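Long-range contact in nicotinate phosphoribosyltransferase (Vibrio cholerae, PDB 4HL7), which probably makes nicotinate D-ribonucleotide from nicotinate and phosphoribosyl diphosphate at the expense of ATP, a step of NAD(+) biosynthesis: residues M262-P267 against N286-V291. Sequence-based numbering, arbitrary orientation.
Sequences MLAIAP and NAYDGV
A264 and D289 bind each other twice just ahead of two neighbouring parallel strands. A264 N donates to D289 OD2 at 2.9 Å, and OD2 accepts on its anti lone pair, the one away from OD1; chi1 of -60° sets CG beside D289's own backbone N, which in turn donates to A264 O at 2.8 Å. That second donor lies in the carbonyl plane, although its N-H...O angle of 137° is bent, and G290 N adds a weak bond to the same oxygen. Further along, the bridges I265-G290 and A266-V291 establish the parallel register, with A266 N to G290 O at 3.1 Å bonding the strands there.

Packing is tight on both sides of this backbone core. On the side of A264 and A266, the methyl CB of A264 lies over one face of the Y288 ring, 4.0 Å from its centroid and 29° off the normal, while A266 CB meets Y288 CE1 obliquely at 3.9 Å. Y288 OH hydrogen-bonds to L252 O, tying the ring to helix 247-258. On the other side, I265 CD1 reaches to 3.4 Å from G290 N. G290 has backbone angles that call for glycine, and its bare CA lets the I265 methyl come this close.

The contact loosens at L263, partly exposed like D289, where L263 CD1 only skirts D289 OD2 at 3.7 Å. The strands belong to a beta-alpha-beta unit of the TIM-barrel-like part of the enzyme, with helices 273-279 and 282-287 between them; I265 also bonds to I230, continuing the pairing beyond the contact. The chemistry implies that the carboxylate takes the place of a main-chain acceptor for A264 N, extending the pairing beyond the strand start.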
# COMPACT_ATOMS: atom_id res chain seq x y z
N MSE A 262 10.17 -12.00 -10.41
CA MSE A 262 9.07 -11.14 -9.91
C MSE A 262 9.38 -9.68 -10.21
O MSE A 262 10.51 -9.22 -10.01
CB MSE A 262 8.88 -11.37 -8.40
CG MSE A 262 7.91 -10.45 -7.60
SE MSE A 262 6.12 -10.89 -8.33
CE MSE A 262 5.75 -12.74 -7.56
N LEU A 263 8.35 -8.94 -10.65
CA LEU A 263 8.48 -7.45 -10.69
C LEU A 263 9.18 -6.90 -9.43
O LEU A 263 8.87 -7.26 -8.28
CB LEU A 263 7.13 -6.80 -10.92
CG LEU A 263 7.07 -5.26 -11.04
CD1 LEU A 263 7.69 -4.86 -12.39
CD2 LEU A 263 5.62 -4.82 -10.94
N ALA A 264 10.16 -6.04 -9.66
CA ALA A 264 10.95 -5.50 -8.59
C ALA A 264 10.93 -4.00 -8.67
O ALA A 264 11.69 -3.39 -9.48
CB ALA A 264 12.36 -6.02 -8.67
N ILE A 265 10.02 -3.40 -7.92
CA ILE A 265 9.97 -1.93 -7.84
C ILE A 265 10.18 -1.56 -6.38
O ILE A 265 9.33 -1.87 -5.56
CB ILE A 265 8.58 -1.38 -8.30
CG1 ILE A 265 8.33 -1.69 -9.79
CG2 ILE A 265 8.49 0.16 -8.07
CD1 ILE A 265 9.29 -0.99 -10.76
N ALA A 266 11.29 -0.87 -6.06
CA ALA A 266 11.61 -0.52 -4.62
C ALA A 266 11.08 0.83 -4.20
O ALA A 266 11.25 1.81 -4.92
CB ALA A 266 13.14 -0.54 -4.40
N PRO A 267 10.43 0.91 -3.03
CA PRO A 267 10.28 2.26 -2.48
C PRO A 267 11.62 2.82 -1.99
O PRO A 267 12.50 2.08 -1.60
CB PRO A 267 9.34 2.03 -1.28
CG PRO A 267 9.81 0.69 -0.79
CD PRO A 267 10.13 -0.13 -2.02
N ASN A 286 20.47 -2.18 -11.89
CA ASN A 286 20.21 -2.88 -13.14
C ASN A 286 19.20 -4.00 -12.97
O ASN A 286 18.34 -4.18 -13.79
CB ASN A 286 21.51 -3.44 -13.71
CG ASN A 286 22.23 -2.41 -14.59
OD1 ASN A 286 21.65 -1.87 -15.50
ND2 ASN A 286 23.50 -2.12 -14.29
N ALA A 287 19.26 -4.69 -11.85
CA ALA A 287 18.33 -5.80 -11.69
C ALA A 287 16.90 -5.30 -11.41
O ALA A 287 15.94 -5.89 -11.89
CB ALA A 287 18.79 -6.68 -10.52
N TYR A 288 16.76 -4.22 -10.64
CA TYR A 288 15.42 -3.70 -10.33
C TYR A 288 14.76 -3.04 -11.57
O TYR A 288 15.42 -2.40 -12.36
CB TYR A 288 15.50 -2.70 -9.16
CG TYR A 288 15.33 -3.41 -7.85
CD1 TYR A 288 14.12 -3.34 -7.17
CD2 TYR A 288 16.39 -4.15 -7.30
CE1 TYR A 288 13.94 -4.01 -5.96
CE2 TYR A 288 16.22 -4.86 -6.10
CZ TYR A 288 14.98 -4.80 -5.47
OH TYR A 288 14.77 -5.49 -4.30
N ASP A 289 13.45 -3.22 -11.71
CA ASP A 289 12.71 -2.67 -12.79
C ASP A 289 12.48 -1.19 -12.59
O ASP A 289 12.16 -0.46 -13.55
CB ASP A 289 11.39 -3.41 -12.91
CG ASP A 289 11.61 -4.91 -13.17
OD1 ASP A 289 12.25 -5.23 -14.18
OD2 ASP A 289 11.30 -5.74 -12.27
N GLY A 290 12.62 -0.73 -11.36
CA GLY A 290 12.40 0.69 -11.11
C GLY A 290 12.15 0.96 -9.64
O GLY A 290 12.42 0.08 -8.75
N VAL A 291 11.62 2.14 -9.36
CA VAL A 291 11.47 2.60 -7.98
C VAL A 291 10.11 3.31 -7.82
O VAL A 291 9.51 3.79 -8.82
CB VAL A 291 12.60 3.59 -7.58
CG1 VAL A 291 13.91 2.83 -7.38
CG2 VAL A 291 12.80 4.72 -8.66